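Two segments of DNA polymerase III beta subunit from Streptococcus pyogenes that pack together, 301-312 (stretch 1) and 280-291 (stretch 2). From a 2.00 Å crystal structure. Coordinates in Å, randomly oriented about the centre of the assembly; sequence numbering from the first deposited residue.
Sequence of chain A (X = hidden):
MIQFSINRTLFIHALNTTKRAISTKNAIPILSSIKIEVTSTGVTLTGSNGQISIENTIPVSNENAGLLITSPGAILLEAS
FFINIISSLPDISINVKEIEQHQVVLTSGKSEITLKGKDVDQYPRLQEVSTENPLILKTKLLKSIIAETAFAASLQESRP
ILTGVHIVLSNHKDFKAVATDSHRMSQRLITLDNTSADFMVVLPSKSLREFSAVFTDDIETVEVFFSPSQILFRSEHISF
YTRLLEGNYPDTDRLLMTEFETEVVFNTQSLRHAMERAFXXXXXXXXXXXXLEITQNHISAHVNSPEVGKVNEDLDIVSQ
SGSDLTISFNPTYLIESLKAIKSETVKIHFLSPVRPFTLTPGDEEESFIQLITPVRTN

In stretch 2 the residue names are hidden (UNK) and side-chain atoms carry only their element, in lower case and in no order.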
# COMPACT_ATOMS: atom_id res chain seq x y z
N ALA A 301 -21.91 -20.76 15.10
CA ALA A 301 -22.04 -19.34 14.79
C ALA A 301 -23.08 -19.17 13.69
O ALA A 301 -23.17 -19.99 12.78
CB ALA A 301 -20.70 -18.78 14.33
N HIS A 302 -23.86 -18.10 13.77
CA HIS A 302 -24.90 -17.87 12.79
C HIS A 302 -25.07 -16.40 12.45
O HIS A 302 -25.03 -15.52 13.31
CB HIS A 302 -26.23 -18.41 13.32
CG HIS A 302 -26.13 -19.81 13.86
ND1 HIS A 302 -25.91 -20.90 13.05
CD2 HIS A 302 -26.20 -20.29 15.12
CE1 HIS A 302 -25.83 -21.99 13.79
NE2 HIS A 302 -26.00 -21.64 15.05
N VAL A 303 -25.25 -16.13 11.16
CA VAL A 303 -25.45 -14.78 10.67
C VAL A 303 -26.48 -14.88 9.56
O VAL A 303 -26.46 -15.83 8.78
CB VAL A 303 -24.16 -14.17 10.10
CG1 VAL A 303 -24.44 -12.78 9.55
CG2 VAL A 303 -23.10 -14.09 11.18
N ASN A 304 -27.39 -13.92 9.50
CA ASN A 304 -28.40 -13.96 8.46
C ASN A 304 -28.68 -12.58 7.89
O ASN A 304 -29.37 -11.77 8.51
CB ASN A 304 -29.70 -14.56 9.00
CG ASN A 304 -30.64 -14.99 7.89
OD1 ASN A 304 -30.92 -14.23 6.97
ND2 ASN A 304 -31.12 -16.23 7.97
N SER A 305 -28.12 -12.32 6.71
CA SER A 305 -28.33 -11.03 6.05
C SER A 305 -29.38 -11.22 4.97
O SER A 305 -29.15 -11.91 3.97
CB SER A 305 -27.02 -10.53 5.44
OG SER A 305 -26.09 -10.17 6.45
N PRO A 306 -30.56 -10.61 5.16
CA PRO A 306 -31.68 -10.68 4.23
C PRO A 306 -31.34 -10.46 2.75
O PRO A 306 -32.02 -10.99 1.87
CB PRO A 306 -32.63 -9.61 4.78
CG PRO A 306 -32.43 -9.76 6.25
CD PRO A 306 -30.92 -9.85 6.36
N GLU A 307 -30.28 -9.70 2.47
CA GLU A 307 -29.89 -9.45 1.08
C GLU A 307 -28.81 -10.37 0.53
O GLU A 307 -29.07 -11.19 -0.36
CB GLU A 307 -29.43 -8.00 0.91
CG GLU A 307 -28.80 -7.72 -0.46
CD GLU A 307 -28.41 -6.26 -0.67
OE1 GLU A 307 -27.62 -5.72 0.14
OE2 GLU A 307 -28.89 -5.64 -1.64
N VAL A 308 -27.59 -10.23 1.05
CA VAL A 308 -26.45 -11.01 0.58
C VAL A 308 -26.42 -12.50 0.90
O VAL A 308 -26.11 -13.31 0.02
CB VAL A 308 -25.12 -10.37 1.07
CG1 VAL A 308 -24.95 -8.98 0.47
CG2 VAL A 308 -25.10 -10.29 2.59
N GLY A 309 -26.73 -12.89 2.13
CA GLY A 309 -26.70 -14.31 2.45
C GLY A 309 -26.81 -14.71 3.91
O GLY A 309 -27.28 -13.94 4.75
N LYS A 310 -26.37 -15.93 4.21
CA LYS A 310 -26.43 -16.48 5.56
C LYS A 310 -25.16 -17.22 5.95
O LYS A 310 -24.39 -17.65 5.09
CB LYS A 310 -27.62 -17.44 5.68
CG LYS A 310 -28.99 -16.79 5.63
CD LYS A 310 -30.07 -17.83 5.43
CE LYS A 310 -29.90 -19.00 6.39
NZ LYS A 310 -30.95 -20.04 6.17
N VAL A 311 -24.97 -17.39 7.26
CA VAL A 311 -23.81 -18.09 7.80
C VAL A 311 -24.21 -19.08 8.89
O VAL A 311 -24.81 -18.70 9.89
CB VAL A 311 -22.78 -17.12 8.41
CG1 VAL A 311 -21.58 -17.91 8.91
CG2 VAL A 311 -22.35 -16.10 7.40
N ASN A 312 -23.85 -20.34 8.68
CA ASN A 312 -24.12 -21.43 9.62
C ASN A 312 -22.80 -22.17 9.77
O ASN A 312 -22.39 -22.92 8.87
CB ASN A 312 -25.19 -22.37 9.06
CG ASN A 312 -25.31 -23.67 9.86
OD1 ASN A 312 -24.37 -24.46 9.92
ND2 ASN A 312 -26.47 -23.88 10.47
N UNK A 280 -17.93 -10.95 7.25
CA UNK A 280 -18.16 -10.74 5.82
C UNK A 280 -19.64 -10.71 5.45
O UNK A 280 -20.00 -10.23 4.37
c UNK A 280 -15.92 -11.71 4.95
c UNK A 280 -17.45 -11.83 5.00
c UNK A 280 -15.34 -12.86 4.14
c UNK A 280 -15.53 -10.37 4.34
N UNK A 281 -20.50 -11.20 6.33
CA UNK A 281 -21.93 -11.21 6.05
C UNK A 281 -22.66 -10.21 6.93
O UNK A 281 -23.54 -9.48 6.46
c UNK A 281 -22.53 -12.61 6.27
c UNK A 281 -21.80 -13.62 5.39
c UNK A 281 -24.02 -12.59 5.95
c UNK A 281 -21.76 -13.26 3.92
N UNK A 282 -22.30 -10.17 8.21
CA UNK A 282 -22.94 -9.26 9.15
C UNK A 282 -22.61 -7.81 8.80
O UNK A 282 -23.37 -6.90 9.12
o UNK A 282 -21.13 -9.12 10.78
c UNK A 282 -22.46 -9.56 10.58
N UNK A 283 -21.47 -7.61 8.15
CA UNK A 283 -21.04 -6.27 7.77
C UNK A 283 -21.96 -5.68 6.71
O UNK A 283 -22.06 -4.46 6.56
n UNK A 283 -18.41 -4.61 6.03
o UNK A 283 -19.01 -4.16 8.14
c UNK A 283 -19.59 -6.31 7.27
c UNK A 283 -18.98 -4.93 7.18
N UNK A 284 -22.64 -6.55 5.97
CA UNK A 284 -23.56 -6.11 4.92
C UNK A 284 -24.65 -5.26 5.55
O UNK A 284 -25.01 -4.20 5.04
c UNK A 284 -24.18 -7.32 4.22
N UNK A 285 -25.17 -5.74 6.68
CA UNK A 285 -26.23 -5.03 7.40
C UNK A 285 -25.66 -4.21 8.55
O UNK A 285 -25.02 -4.74 9.45
c UNK A 285 -27.25 -6.02 7.98
c UNK A 285 -28.25 -5.30 8.88
o UNK A 285 -27.95 -6.67 6.91
N UNK A 286 -25.91 -2.90 8.51
CA UNK A 286 -25.43 -2.01 9.55
C UNK A 286 -25.82 -2.60 10.90
O UNK A 286 -26.90 -3.17 11.04
o UNK A 286 -27.81 1.37 8.05
n UNK A 286 -25.88 2.25 7.31
c UNK A 286 -26.61 1.25 7.78
c UNK A 286 -25.90 -0.07 7.97
c UNK A 286 -26.06 -0.62 9.38
N UNK A 287 -24.93 -2.47 11.89
CA UNK A 287 -25.19 -3.01 13.22
C UNK A 287 -25.35 -4.53 13.15
O UNK A 287 -25.90 -5.14 14.06
n UNK A 287 -26.69 -0.63 15.47
o UNK A 287 -25.71 -0.13 13.51
c UNK A 287 -26.25 -0.95 14.25
c UNK A 287 -26.46 -2.38 13.81
N UNK A 288 -24.89 -5.12 12.06
CA UNK A 288 -24.99 -6.56 11.90
C UNK A 288 -24.33 -7.29 13.05
O UNK A 288 -23.36 -6.81 13.62
N UNK A 289 -24.86 -8.46 13.40
CA UNK A 289 -24.31 -9.22 14.50
C UNK A 289 -24.18 -10.71 14.19
O UNK A 289 -24.74 -11.20 13.21
c UNK A 289 -25.39 -7.64 16.12
o UNK A 289 -26.46 -9.70 15.50
c UNK A 289 -25.19 -9.09 15.76
N UNK A 290 -23.43 -11.41 15.03
CA UNK A 290 -23.26 -12.84 14.88
C UNK A 290 -24.01 -13.46 16.06
O UNK A 290 -24.13 -12.83 17.12
c UNK A 290 -21.19 -12.93 16.31
c UNK A 290 -21.77 -13.25 14.94
c UNK A 290 -21.63 -14.73 14.62
N UNK A 291 -24.51 -14.67 15.88
CA UNK A 291 -25.27 -15.35 16.93
C UNK A 291 -24.54 -16.61 17.38
O UNK A 291 -24.36 -17.55 16.61
c UNK A 291 -26.65 -15.72 16.39
c UNK A 291 -27.58 -16.41 17.38
c UNK A 291 -29.91 -17.34 17.64
c UNK A 291 -28.92 -16.66 16.71
n UNK A 291 -31.20 -17.59 16.93

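Position 280 carries four carbons forked at the second, and its end leads away from stretch 1: Leu280, a helical residue that leaves this contact to its neighbour. Position 281 also has four carbons, but forked at the first, with one arm two carbons long, and they lie against Val303 and Val311 of the stretch 1 hairpin. That is Ile281. Its CG2 lies 3.6 Å from Val303 CG1, and its CG1 comes within 3.2 Å of Val311 CG2, a tight fit. Position 282 has one carbon and then one oxygen, beside Val303: Ser282, whose CB sits 3.9 Å from Val303 CG1.

At 283 there are two carbons, the second bearing an oxygen and a nitrogen, on a CA-to-CB bond that points away from stretch 1. The amide end of this short side chain identifies Asn283. A single carbon against Val308 at 284 means Ala284, whose CB reaches 3.5 Å from Val308 CG2. Position 285 has a first carbon carrying an oxygen and a carbon, near Ser305, so Thr285; its OG1 stands 4.0 Å from Ser305 OG, a contact without a hydrogen bond.

Three carbons ending in an oxygen and a nitrogen make 286 Gln286, and the same ending on two carbons makes 287 Asn287. Both are out of reach of stretch 1, at the middle of a type II turn that begins at Thr285. The turn closes at 288, which has no side-chain atoms: Gly288. A CB here would lie 1.8 Å from Ser282 O, so the backbone leaves no room for one.

Position 289 again has a carbon carrying an oxygen and a carbon, its CA-to-CB bond pointing away from stretch 1: Thr289. At 290 the first carbon carries two more, packed against Val303 and Ala301, giving Val290, whose CG2 lies 3.8 Å from Val303 CG2 and 4.2 Å from Ala301 CB. Four carbons in a row ending in nitrogen at 291, starting beside His302, spell Lys291. Its CB lies 4.1 Å from His302 CB on the same face of the sheet, while its all-t chain leads the amine away.

The contact joins strand pairing to an anchor on the helical segment. Lys291 and His302 form an antiparallel pair: Lys291 N donates to His302 O at 2.8 Å, and His302 N returns a weak bond to Lys291 O at 2.9 Å. Farther along stretch 1, Ser305 OG donates to Ile281 O at 2.6 Å, a carbonyl that also accepts from Ala284 N at 3.1 Å. Between these polar fixings, Val303 touches both Ile281 and Val290. The rule to read here is that backbone bonds set the register, a hydroxyl fastens the helical segment, and branched aliphatics fill the space between.

Stretch 2 280-291: LISNATQNGTVK
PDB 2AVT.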